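Local atomic coordinates of peptidoglycan D,D-transpeptidase PbpA (PDB entry 3UN7), a protein that probably cross-links the peptidoglycan of the mycobacterial cell wall as a penicillin-binding D,D-transpeptidase, and is probably required for regulating cell length. Residues A132-E137 with N182-E187; V429-G434 with A447-A452; N320-A325 with G331-P336; E72-P77 with T285-A290; K142-V147 with P423-A428. One frame throughout, in Å; residues are numbered along the deposited sequence.

Contact 1 of 5, residues A132-E137 with N182-E187; sequences AVVALE and NRAISE
The antiparallel sheet of the transpeptidase domain meets one of its covering loops where Ala132 and Val134 of strand 131-136 pack against Ala184. Alternation along the strand turns these two side chains to the same face, while Val133 between them points to the other, toward helix 446-458. Ala132 CB settles over the loop backbone, 3.6 Å from Ala184 N, with Ala184 CB 4.0 Å from it. Arg183 CB also lies within 4.0 Å of Ala132 CB, although the rest of its extended side chain leads away to a salt bridge with Glu432. Val134 completes the patch from the next inward-facing position: with CG1 anti to the backbone N (chi1 175°), CG2 is left beside that nitrogen and meets Ala184 CB at 3.8 Å. Small side chains bring the two main chains close, the CA atoms of Ala132 and Ala184 being 5.1 Å apart. The bend is braced locally by Ser186 N bonding to Asn182 O. On this face Pro317 and Leu318 of helix 317-328 continue the apolar layer. Helices and loops packed on both faces of a central antiparallel sheet are characteristic of the penicillin-binding transpeptidase fold.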
# COMPACT_ATOMS: atom_id res chain seq x y z
N ALA A 132 4.72 -5.93 -1.27
CA ALA A 132 3.29 -5.63 -1.20
C ALA A 132 2.79 -4.88 -2.42
O ALA A 132 3.56 -4.22 -3.13
CB ALA A 132 2.96 -4.87 0.10
N VAL A 133 1.49 -5.02 -2.67
CA VAL A 133 0.80 -4.24 -3.68
C VAL A 133 -0.50 -3.71 -3.10
O VAL A 133 -1.26 -4.44 -2.45
CB VAL A 133 0.48 -5.08 -4.96
CG1 VAL A 133 -0.35 -4.27 -5.95
CG2 VAL A 133 1.76 -5.61 -5.62
N VAL A 134 -0.77 -2.44 -3.33
CA VAL A 134 -2.01 -1.83 -2.87
C VAL A 134 -2.62 -1.11 -4.05
O VAL A 134 -1.91 -0.42 -4.81
CB VAL A 134 -1.79 -0.80 -1.72
CG1 VAL A 134 -3.11 -0.10 -1.36
CG2 VAL A 134 -1.21 -1.48 -0.48
N ALA A 135 -3.93 -1.26 -4.21
CA ALA A 135 -4.68 -0.51 -5.20
C ALA A 135 -5.84 0.18 -4.51
O ALA A 135 -6.54 -0.40 -3.67
CB ALA A 135 -5.16 -1.43 -6.34
N LEU A 136 -6.01 1.45 -4.84
CA LEU A 136 -7.04 2.29 -4.23
C LEU A 136 -7.84 2.94 -5.34
O LEU A 136 -7.33 3.19 -6.44
CB LEU A 136 -6.40 3.40 -3.38
CG LEU A 136 -5.49 3.00 -2.20
CD1 LEU A 136 -4.94 4.24 -1.51
CD2 LEU A 136 -6.26 2.13 -1.18
N GLU A 137 -9.10 3.22 -5.05
CA GLU A 137 -9.93 4.02 -5.95
C GLU A 137 -9.86 5.45 -5.45
O GLU A 137 -10.38 5.73 -4.37
CB GLU A 137 -11.37 3.53 -5.91
CG GLU A 137 -12.30 4.27 -6.87
CD GLU A 137 -13.61 3.53 -7.01
OE1 GLU A 137 -14.41 3.56 -6.07
OE2 GLU A 137 -13.82 2.90 -8.06
N ASN A 182 1.26 -8.76 7.24
CA ASN A 182 0.56 -8.08 6.16
C ASN A 182 1.42 -6.86 5.83
O ASN A 182 1.30 -5.81 6.45
CB ASN A 182 -0.86 -7.67 6.57
CG ASN A 182 -1.60 -6.98 5.45
OD1 ASN A 182 -0.98 -6.52 4.49
ND2 ASN A 182 -2.92 -6.88 5.57
N ARG A 183 2.31 -7.04 4.86
CA ARG A 183 3.29 -6.03 4.48
C ARG A 183 2.66 -4.74 3.93
O ARG A 183 3.28 -3.69 3.98
CB ARG A 183 4.28 -6.60 3.46
CG ARG A 183 5.26 -7.58 4.08
CD ARG A 183 6.19 -8.27 3.07
NE ARG A 183 7.39 -8.74 3.77
CZ ARG A 183 7.48 -9.86 4.49
NH1 ARG A 183 8.63 -10.14 5.10
NH2 ARG A 183 6.44 -10.69 4.61
N ALA A 184 1.44 -4.84 3.40
CA ALA A 184 0.76 -3.70 2.80
C ALA A 184 0.40 -2.61 3.83
O ALA A 184 0.36 -1.43 3.49
CB ALA A 184 -0.49 -4.15 2.09
N ILE A 185 0.13 -3.03 5.07
CA ILE A 185 -0.38 -2.10 6.11
C ILE A 185 0.31 -2.17 7.46
O ILE A 185 0.14 -1.27 8.26
CB ILE A 185 -1.89 -2.29 6.36
CG1 ILE A 185 -2.21 -3.71 6.90
CG2 ILE A 185 -2.68 -1.97 5.10
CD1 ILE A 185 -3.66 -3.88 7.41
N SER A 186 1.03 -3.25 7.73
CA SER A 186 1.61 -3.50 9.07
C SER A 186 3.10 -3.20 9.15
O SER A 186 3.66 -3.17 10.24
CB SER A 186 1.39 -4.95 9.51
OG SER A 186 0.01 -5.23 9.72
N GLU A 187 3.74 -3.02 8.00
CA GLU A 187 5.19 -2.81 7.97
C GLU A 187 5.48 -1.49 7.27
O GLU A 187 4.78 -1.11 6.32
CB GLU A 187 5.89 -3.98 7.26
CG GLU A 187 7.44 -3.98 7.29
CD GLU A 187 8.05 -5.31 6.82
OE1 GLU A 187 7.36 -6.36 6.86
OE2 GLU A 187 9.24 -5.32 6.40

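Contact 2 of 5, residues V429-G434 with A447-A452; sequences VLVENG and APIGRA
Val429 overlaps Ile449 chiefly with CG1 and the neighbouring Gly450 with CG2. Its CG1 lies against Ile449 CG2 at 3.8 Å. CG2 presses mainly on the helix backbone, reaching Gly450 CA at 3.6 Å. The torsion helps to explain this preference: CG1 is anti to the backbone N (chi1 177°), which leaves CG2 beside that nitrogen and directed at the helix. At Gly450, which has no side chain, the valine methyl lies directly against the main chain, and the CA atoms of Val429 and Gly450 come within 6.0 Å. Two residues further along, Val431, on the same face of the strand, adds a second contact, its CG2 meeting Ile449 CD1 at 3.8 Å. Ile449 thus serves both valines, one with its CG2 branch and the other with the end of its longer arm, crossing each obliquely. No hydrogen bond joins the segments, so shape and apolar burial carry the interface. A type II turn runs from Val431 to Gly434. The axes of strand 429-431 and helix 447-452 approach to 8.5 Å and run at 146°, roughly antiparallel. Helix 446-458 lies on one face of the sheet, beside helix 111-123, whose Ala120 and Met121 touch Ile449, while Tyr414 of neighbouring strand 411-418 receives Ala447 and Arg451.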
# COMPACT_ATOMS: atom_id res chain seq x y z
N VAL A 429 3.51 -0.35 -5.40
CA VAL A 429 4.18 -1.64 -5.44
C VAL A 429 5.46 -1.46 -4.66
O VAL A 429 6.23 -0.52 -4.92
CB VAL A 429 4.52 -2.06 -6.87
CG1 VAL A 429 5.29 -3.39 -6.90
CG2 VAL A 429 3.26 -2.13 -7.71
N LEU A 430 5.66 -2.31 -3.67
CA LEU A 430 6.97 -2.42 -3.04
C LEU A 430 7.53 -3.81 -3.28
O LEU A 430 6.91 -4.81 -2.90
CB LEU A 430 6.89 -2.11 -1.54
CG LEU A 430 8.18 -2.55 -0.84
CD1 LEU A 430 9.29 -1.49 -0.95
CD2 LEU A 430 7.86 -2.90 0.58
N VAL A 431 8.71 -3.88 -3.93
CA VAL A 431 9.45 -5.12 -4.07
C VAL A 431 10.68 -5.02 -3.18
O VAL A 431 11.62 -4.27 -3.48
CB VAL A 431 9.91 -5.38 -5.53
CG1 VAL A 431 10.71 -6.66 -5.59
CG2 VAL A 431 8.72 -5.46 -6.49
N GLU A 432 10.65 -5.77 -2.08
CA GLU A 432 11.78 -5.79 -1.15
C GLU A 432 13.03 -6.35 -1.83
O GLU A 432 12.98 -7.40 -2.48
CB GLU A 432 11.43 -6.60 0.10
CG GLU A 432 10.29 -5.99 0.91
CD GLU A 432 10.16 -6.59 2.29
OE1 GLU A 432 11.19 -6.88 2.93
OE2 GLU A 432 9.01 -6.75 2.75
N ASN A 433 14.14 -5.62 -1.69
CA ASN A 433 15.42 -5.98 -2.31
C ASN A 433 15.35 -6.11 -3.83
O ASN A 433 16.15 -6.80 -4.44
CB ASN A 433 16.00 -7.25 -1.66
CG ASN A 433 16.47 -7.02 -0.23
OD1 ASN A 433 15.74 -6.47 0.58
ND2 ASN A 433 17.69 -7.44 0.08
N GLY A 434 14.38 -5.42 -4.43
CA GLY A 434 14.08 -5.59 -5.85
C GLY A 434 14.83 -4.60 -6.74
O GLY A 434 14.69 -4.64 -7.97
N ALA A 447 7.87 -1.61 -11.61
CA ALA A 447 7.01 -0.91 -12.58
C ALA A 447 5.99 -1.78 -13.34
O ALA A 447 4.80 -1.43 -13.37
CB ALA A 447 7.86 -0.09 -13.56
N PRO A 448 6.44 -2.88 -13.98
CA PRO A 448 5.44 -3.68 -14.73
C PRO A 448 4.41 -4.38 -13.82
O PRO A 448 3.32 -4.71 -14.28
CB PRO A 448 6.27 -4.71 -15.48
CG PRO A 448 7.58 -4.74 -14.78
CD PRO A 448 7.80 -3.42 -14.13
N ILE A 449 4.77 -4.62 -12.57
CA ILE A 449 3.82 -5.14 -11.56
C ILE A 449 2.70 -4.12 -11.35
O ILE A 449 1.52 -4.48 -11.31
CB ILE A 449 4.52 -5.47 -10.22
CG1 ILE A 449 5.51 -6.62 -10.42
CG2 ILE A 449 3.48 -5.84 -9.13
CD1 ILE A 449 6.51 -6.87 -9.30
N GLY A 450 3.08 -2.85 -11.21
CA GLY A 450 2.12 -1.75 -11.08
C GLY A 450 1.22 -1.62 -12.30
O GLY A 450 0.02 -1.46 -12.16
N ARG A 451 1.81 -1.71 -13.49
CA ARG A 451 1.06 -1.60 -14.73
C ARG A 451 0.10 -2.76 -14.95
O ARG A 451 -1.00 -2.54 -15.43
CB ARG A 451 1.99 -1.40 -15.93
CG ARG A 451 2.83 -0.14 -15.82
CD ARG A 451 3.52 0.21 -17.13
NE ARG A 451 4.41 1.33 -16.90
CZ ARG A 451 5.73 1.22 -16.75
NH1 ARG A 451 6.32 0.04 -16.87
NH2 ARG A 451 6.45 2.31 -16.50
N ALA A 452 0.50 -3.99 -14.57
CA ALA A 452 -0.42 -5.15 -14.65
C ALA A 452 -1.63 -4.95 -13.74
O ALA A 452 -2.74 -5.41 -14.03
CB ALA A 452 0.30 -6.44 -14.28

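Contact 3 of 5, residues N320-A325 with G331-P336; sequences NAEIAA and GITMRP
The main chain descends helix 317-328 through Glu322, turns at Gly331 with a positive phi (98°), and heads back as a short extended segment that brings Thr333 and Pro336 up to the glutamate. Within 320-325, Glu322 makes all the side-chain contacts. Its first torsion is not staggered (chi1 -126°), but beyond CG the chain is extended, carrying the carboxylate well clear of the helix and out to the returning segment. There it meets the ring of Pro336, the two side chains crossing at about a right angle. OE2 lies 3.7 Å from Pro336 CD, and the carboxylate carbon CD of Glu322 is 3.8 Å from Pro336 CG. OE1 is also near that ring carbon, at 3.9 Å. These are van der Waals contacts between an acidic group and ring methylenes, perhaps aided slightly by the polarisation of the carbon next to the proline nitrogen.

The helix and strand 332-334 follow closely in the chain, and strand 332-334 pairs antiparallel with strand 357-360, forming a small two-stranded sheet beside the transpeptidase core; Gln358 from that partner strand also touches Glu322. Thr333 approaches the glutamate with its methyl, CG2 being 3.8 Å from OE2. The hydroxyl of Thr333 takes a different direction and is hydrogen-bonded to Thr326 further along the same helix, so the polar and apolar branches of one side chain have separate partners. Toward the protein interior, Ala321 and Ala325 of the helix touch Leu136 in strand 131-136.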
# COMPACT_ATOMS: atom_id res chain seq x y z
N ASN A 320 1.93 5.00 0.76
CA ASN A 320 2.46 5.43 -0.54
C ASN A 320 1.38 5.38 -1.64
O ASN A 320 1.33 6.29 -2.47
CB ASN A 320 3.74 4.66 -0.93
CG ASN A 320 4.89 5.60 -1.36
OD1 ASN A 320 4.71 6.80 -1.52
ND2 ASN A 320 6.08 5.03 -1.55
N ALA A 321 0.52 4.36 -1.65
CA ALA A 321 -0.65 4.35 -2.57
C ALA A 321 -1.54 5.55 -2.34
O ALA A 321 -2.07 6.13 -3.29
CB ALA A 321 -1.48 3.05 -2.43
N GLU A 322 -1.70 5.92 -1.06
CA GLU A 322 -2.53 7.05 -0.64
C GLU A 322 -2.00 8.41 -1.17
O GLU A 322 -2.79 9.28 -1.56
CB GLU A 322 -2.64 7.08 0.89
CG GLU A 322 -4.08 7.10 1.44
CD GLU A 322 -4.15 6.90 2.96
OE1 GLU A 322 -3.54 5.92 3.46
OE2 GLU A 322 -4.81 7.71 3.66
N ILE A 323 -0.69 8.59 -1.15
CA ILE A 323 -0.07 9.80 -1.75
C ILE A 323 -0.46 9.89 -3.22
O ILE A 323 -0.93 10.94 -3.69
CB ILE A 323 1.47 9.81 -1.59
CG1 ILE A 323 1.83 10.02 -0.12
CG2 ILE A 323 2.11 10.92 -2.42
CD1 ILE A 323 3.24 9.57 0.22
N ALA A 324 -0.30 8.78 -3.94
CA ALA A 324 -0.67 8.73 -5.35
C ALA A 324 -2.19 8.97 -5.55
O ALA A 324 -2.59 9.71 -6.45
CB ALA A 324 -0.23 7.38 -5.97
N ALA A 325 -3.01 8.35 -4.69
CA ALA A 325 -4.48 8.51 -4.76
C ALA A 325 -4.91 9.96 -4.47
O ALA A 325 -5.81 10.49 -5.11
CB ALA A 325 -5.15 7.57 -3.75
N GLY A 331 -5.86 16.47 -4.99
CA GLY A 331 -5.29 16.95 -3.70
C GLY A 331 -6.10 16.57 -2.48
O GLY A 331 -5.71 16.86 -1.34
N ILE A 332 -7.24 15.92 -2.70
CA ILE A 332 -8.12 15.48 -1.61
C ILE A 332 -7.90 14.00 -1.28
O ILE A 332 -7.99 13.14 -2.16
CB ILE A 332 -9.61 15.77 -1.93
CG1 ILE A 332 -9.86 17.28 -1.99
CG2 ILE A 332 -10.54 15.15 -0.88
CD1 ILE A 332 -11.23 17.65 -2.61
N THR A 333 -7.60 13.74 -0.02
CA THR A 333 -7.43 12.39 0.48
C THR A 333 -8.77 11.82 0.94
O THR A 333 -9.42 12.37 1.83
CB THR A 333 -6.42 12.33 1.65
OG1 THR A 333 -5.24 13.07 1.30
CG2 THR A 333 -6.02 10.87 1.93
N MET A 334 -9.19 10.74 0.29
CA MET A 334 -10.36 10.00 0.73
C MET A 334 -9.92 8.96 1.77
O MET A 334 -8.86 8.35 1.64
CB MET A 334 -11.05 9.35 -0.46
CG MET A 334 -11.49 10.35 -1.55
SD MET A 334 -12.67 11.58 -0.99
CE MET A 334 -14.14 10.57 -0.77
N ARG A 335 -10.73 8.80 2.80
CA ARG A 335 -10.47 7.82 3.84
C ARG A 335 -10.51 6.42 3.24
O ARG A 335 -11.53 6.02 2.66
CB ARG A 335 -11.49 7.97 4.97
CG ARG A 335 -11.34 6.96 6.10
CD ARG A 335 -12.04 7.47 7.34
NE ARG A 335 -11.39 8.70 7.78
CZ ARG A 335 -11.86 9.55 8.69
NH1 ARG A 335 -13.03 9.32 9.30
NH2 ARG A 335 -11.15 10.63 8.99
N PRO A 336 -9.39 5.67 3.35
CA PRO A 336 -9.40 4.35 2.73
C PRO A 336 -10.25 3.38 3.54
O PRO A 336 -10.26 3.42 4.78
CB PRO A 336 -7.92 3.93 2.71
CG PRO A 336 -7.24 4.79 3.67
CD PRO A 336 -8.10 5.99 4.00

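Contact 4 of 5, residues E72-P77 with T285-A290; sequences ERAEDP and TPLQVA
Ala74 and Pro286 bury equal areas in this contact and form its centre, with Glu75 as the third contributor. Ala74 CB, in the last turn of helix 70-74, lies against the proline ring, 3.9 Å from Pro286 CG and 4.2 Å from Pro286 CB. The same methyl looks toward Leu287 CD2 at 4.3 Å, a more distant apolar touch. Glu75 follows the helix and sits at the N-cap position of the next one, 76-79. Its chain folds at the second torsion (chi2 -67°), a bend that carries OE1 to within 3.7 Å of Pro286 CG, with the two side chains crossing at about a right angle. Contact here is made with the ring methylene alone, and the Glu75 side chain also touches Val339 and Leu342 of strand 339-343.

Pro286 follows a cis peptide bond, and the loop around it is drawn together by a doubly gripped carbonyl: Leu287 O accepts from Thr285 N and Thr285 OG1, each at 2.9 Å. The hydroxyl approaches from well off the carbonyl bond direction (C=O...donor angle 113°). Elsewhere on the helix, Leu71 adds to the packing on Pro286. Joined in this way are the N-terminal dimerisation domain and a loop of the transpeptidase domain, a partly buried interdomain seam of the kind found in two-domain penicillin-binding proteins.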
# COMPACT_ATOMS: atom_id res chain seq x y z
N GLU A 72 -11.54 -11.41 9.85
CA GLU A 72 -12.17 -12.39 10.74
C GLU A 72 -12.25 -11.80 12.16
O GLU A 72 -13.25 -11.96 12.87
CB GLU A 72 -11.42 -13.74 10.77
CG GLU A 72 -11.37 -14.51 9.43
CD GLU A 72 -12.63 -15.31 9.12
OE1 GLU A 72 -13.75 -14.91 9.54
OE2 GLU A 72 -12.51 -16.35 8.44
N ARG A 73 -11.19 -11.10 12.56
CA ARG A 73 -11.15 -10.51 13.90
C ARG A 73 -11.99 -9.23 13.95
O ARG A 73 -12.83 -9.06 14.85
CB ARG A 73 -9.71 -10.23 14.34
CG ARG A 73 -9.60 -9.82 15.82
CD ARG A 73 -8.15 -9.86 16.31
NE ARG A 73 -8.04 -9.67 17.77
CZ ARG A 73 -8.22 -10.64 18.68
NH1 ARG A 73 -8.55 -11.88 18.32
NH2 ARG A 73 -8.08 -10.36 19.98
N ALA A 74 -11.75 -8.34 12.98
CA ALA A 74 -12.39 -7.01 12.95
C ALA A 74 -13.91 -7.11 12.80
O ALA A 74 -14.65 -6.33 13.40
CB ALA A 74 -11.78 -6.16 11.82
N GLU A 75 -14.36 -8.09 12.02
CA GLU A 75 -15.80 -8.24 11.78
C GLU A 75 -16.36 -9.45 12.51
O GLU A 75 -17.45 -9.92 12.19
CB GLU A 75 -16.10 -8.31 10.27
CG GLU A 75 -15.67 -7.09 9.48
CD GLU A 75 -16.45 -5.82 9.82
OE1 GLU A 75 -16.00 -4.75 9.39
OE2 GLU A 75 -17.49 -5.86 10.50
N ASP A 76 -15.65 -9.91 13.54
CA ASP A 76 -16.11 -11.05 14.33
C ASP A 76 -17.59 -11.03 14.79
O ASP A 76 -18.29 -12.03 14.60
CB ASP A 76 -15.18 -11.30 15.52
CG ASP A 76 -15.18 -12.75 15.97
OD1 ASP A 76 -15.50 -13.65 15.17
OD2 ASP A 76 -14.85 -12.99 17.15
N PRO A 77 -18.07 -9.90 15.38
CA PRO A 77 -19.46 -9.88 15.86
C PRO A 77 -20.49 -10.04 14.74
O PRO A 77 -21.53 -10.67 14.95
CB PRO A 77 -19.58 -8.51 16.51
CG PRO A 77 -18.18 -8.08 16.83
CD PRO A 77 -17.39 -8.62 15.67
N THR A 285 -9.39 0.50 9.00
CA THR A 285 -9.94 0.34 7.64
C THR A 285 -11.06 -0.69 7.42
O THR A 285 -11.56 -0.77 6.31
CB THR A 285 -8.82 0.03 6.61
OG1 THR A 285 -8.15 -1.17 6.99
CG2 THR A 285 -7.79 1.21 6.48
N PRO A 286 -11.48 -1.47 8.45
CA PRO A 286 -11.27 -1.50 9.92
C PRO A 286 -10.01 -2.21 10.38
O PRO A 286 -9.80 -2.35 11.59
CB PRO A 286 -12.48 -2.30 10.39
CG PRO A 286 -12.63 -3.33 9.28
CD PRO A 286 -12.37 -2.57 8.02
N LEU A 287 -9.17 -2.66 9.44
CA LEU A 287 -7.84 -3.18 9.80
C LEU A 287 -6.96 -2.02 10.25
O LEU A 287 -6.99 -0.95 9.66
CB LEU A 287 -7.17 -3.91 8.63
CG LEU A 287 -7.94 -5.04 7.96
CD1 LEU A 287 -7.04 -5.84 7.04
CD2 LEU A 287 -8.56 -5.96 9.01
N GLN A 288 -6.17 -2.25 11.30
CA GLN A 288 -5.22 -1.25 11.79
C GLN A 288 -4.05 -1.11 10.81
O GLN A 288 -3.52 -2.10 10.29
CB GLN A 288 -4.68 -1.62 13.17
CG GLN A 288 -5.77 -1.74 14.26
CD GLN A 288 -5.21 -1.72 15.68
OE1 GLN A 288 -4.06 -1.35 15.91
NE2 GLN A 288 -6.05 -2.11 16.65
N VAL A 289 -3.66 0.13 10.57
CA VAL A 289 -2.53 0.45 9.68
C VAL A 289 -1.42 1.05 10.54
O VAL A 289 -1.69 1.90 11.39
CB VAL A 289 -2.97 1.44 8.59
CG1 VAL A 289 -1.80 1.79 7.64
CG2 VAL A 289 -4.15 0.83 7.80
N ALA A 290 -0.19 0.59 10.31
CA ALA A 290 1.00 1.16 10.95
C ALA A 290 1.13 2.62 10.57
O ALA A 290 0.91 2.99 9.40
CB ALA A 290 2.25 0.38 10.53

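Contact 5 of 5, residues K142-V147 with P423-A428; sequences KILALV and PKVAVA
Leu144 holds CG anti to its carbonyl carbon (chi1 -54°) and continues extended to CD1 (chi2 170°), while Val425 has CG2 opposite its own nitrogen across the CA-CB bond (chi1 59°); together these settings turn the two methyls toward each other. CD1 of Leu144 and CG2 of Val425 meet at 4.4 Å, a light apolar touch. The same leucine methyl lies 4.3 Å from Lys424 O, the backbone carbonyl just before the valine. The lysine side chain leads away, its NZ hydrogen-bonded to Ala422 O, and adds nothing direct to the meeting.

Distance across the sheet accounts for the looseness. Strands 143-149 and 425-431 are not neighbours: strand 131-136 runs between them, antiparallel to both, and the nearest CA atoms, those of Leu144 and Val425, are 8.4 Å apart. The side chains therefore meet over the intervening strand, at the level of Ala135, whose small side chain probably leaves room for the longer ones to lean across. Both partners also belong to irregularities in their strands. Leu144 and Ala145 form a classic beta bulge opposite Ala135, and Lys424 with Val425 forms another opposite Ala418. Helix 111-123 covers this region, Ile113 touching both Leu144 and Ala145.

With no hydrogen bond or salt bridge between the segments, the link between these second-nearest strands is weak and non-directional, resting on dispersion and modest burial; their firm hydrogen-bonded connections run instead through the strand between them.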
# COMPACT_ATOMS: atom_id res chain seq x y z
N LYS A 142 -11.96 3.38 -1.69
CA LYS A 142 -12.08 1.93 -1.72
C LYS A 142 -10.73 1.28 -1.88
O LYS A 142 -9.95 1.69 -2.74
CB LYS A 142 -12.95 1.47 -2.88
CG LYS A 142 -14.40 1.53 -2.64
CD LYS A 142 -15.12 0.79 -3.75
CE LYS A 142 -16.48 1.40 -3.98
NZ LYS A 142 -17.23 0.68 -5.06
N ILE A 143 -10.47 0.26 -1.05
CA ILE A 143 -9.22 -0.53 -1.17
C ILE A 143 -9.57 -1.66 -2.13
O ILE A 143 -10.39 -2.52 -1.81
CB ILE A 143 -8.69 -1.03 0.22
CG1 ILE A 143 -8.19 0.17 1.06
CG2 ILE A 143 -7.57 -2.07 0.06
CD1 ILE A 143 -7.93 -0.18 2.53
N LEU A 144 -8.98 -1.62 -3.32
CA LEU A 144 -9.32 -2.54 -4.40
C LEU A 144 -8.40 -3.76 -4.43
O LEU A 144 -8.75 -4.81 -4.96
CB LEU A 144 -9.29 -1.81 -5.76
CG LEU A 144 -10.13 -0.53 -5.90
CD1 LEU A 144 -9.81 0.20 -7.21
CD2 LEU A 144 -11.62 -0.82 -5.82
N ALA A 145 -7.22 -3.62 -3.82
CA ALA A 145 -6.33 -4.74 -3.65
C ALA A 145 -5.44 -4.45 -2.48
O ALA A 145 -5.03 -3.30 -2.25
CB ALA A 145 -5.49 -4.99 -4.92
N LEU A 146 -5.14 -5.51 -1.74
CA LEU A 146 -4.25 -5.48 -0.61
C LEU A 146 -3.48 -6.79 -0.67
O LEU A 146 -3.97 -7.82 -0.23
CB LEU A 146 -5.06 -5.37 0.69
CG LEU A 146 -4.37 -4.85 1.94
CD1 LEU A 146 -4.00 -3.37 1.77
CD2 LEU A 146 -5.31 -5.04 3.16
N VAL A 147 -2.31 -6.74 -1.30
CA VAL A 147 -1.50 -7.93 -1.57
C VAL A 147 -0.23 -7.90 -0.75
O VAL A 147 0.43 -6.88 -0.64
CB VAL A 147 -1.17 -8.06 -3.07
CG1 VAL A 147 -0.27 -9.27 -3.32
CG2 VAL A 147 -2.46 -8.22 -3.89
N PRO A 423 -8.45 9.84 -13.06
CA PRO A 423 -8.01 8.56 -12.46
C PRO A 423 -9.09 7.67 -11.86
O PRO A 423 -10.05 8.16 -11.26
CB PRO A 423 -7.02 9.01 -11.38
CG PRO A 423 -6.59 10.40 -11.80
CD PRO A 423 -7.81 10.99 -12.40
N LYS A 424 -8.92 6.36 -12.02
CA LYS A 424 -9.86 5.37 -11.49
C LYS A 424 -9.18 4.40 -10.53
O LYS A 424 -9.84 3.68 -9.79
CB LYS A 424 -10.55 4.62 -12.63
CG LYS A 424 -11.55 5.49 -13.36
CD LYS A 424 -11.33 5.47 -14.85
CE LYS A 424 -12.17 6.55 -15.58
NZ LYS A 424 -11.33 7.39 -16.51
N VAL A 425 -7.86 4.43 -10.54
CA VAL A 425 -7.08 3.54 -9.72
C VAL A 425 -5.75 4.21 -9.38
O VAL A 425 -5.19 4.96 -10.19
CB VAL A 425 -6.90 2.15 -10.41
CG1 VAL A 425 -6.19 2.29 -11.79
CG2 VAL A 425 -6.22 1.12 -9.50
N ALA A 426 -5.27 3.96 -8.17
CA ALA A 426 -3.94 4.37 -7.76
C ALA A 426 -3.28 3.13 -7.16
O ALA A 426 -3.97 2.34 -6.51
CB ALA A 426 -4.04 5.45 -6.74
N VAL A 427 -1.98 2.96 -7.36
CA VAL A 427 -1.29 1.76 -6.90
C VAL A 427 0.01 2.10 -6.21
O VAL A 427 0.62 3.15 -6.46
CB VAL A 427 -1.01 0.73 -8.05
CG1 VAL A 427 -2.31 0.32 -8.73
CG2 VAL A 427 0.01 1.28 -9.10
N ALA A 428 0.42 1.22 -5.30
CA ALA A 428 1.80 1.22 -4.81
C ALA A 428 2.30 -0.19 -4.86
O ALA A 428 1.61 -1.12 -4.42
CB ALA A 428 1.89 1.74 -3.40

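Contacts 1, 2 and 5 share the central antiparallel sheet: contact 5 spans strand 131-136, which contact 1 covers with a loop on one face, while contact 2 seats helix 446-458 on the other. Contacts 1 and 2 are buried, apolar and close-packed, and are tied together by a salt bridge from Arg183 to Glu432; contact 5 is looser and partly open. Contact 3 is reached from this core through helix 317-328, whose alanines pack on Leu136 and Ala428, and it mixes a carboxylate with aliphatic groups. Contact 4 likewise sets glutamate against proline, but at a partly buried domain boundary, joined to contact 1 through Ile185 and Ala290.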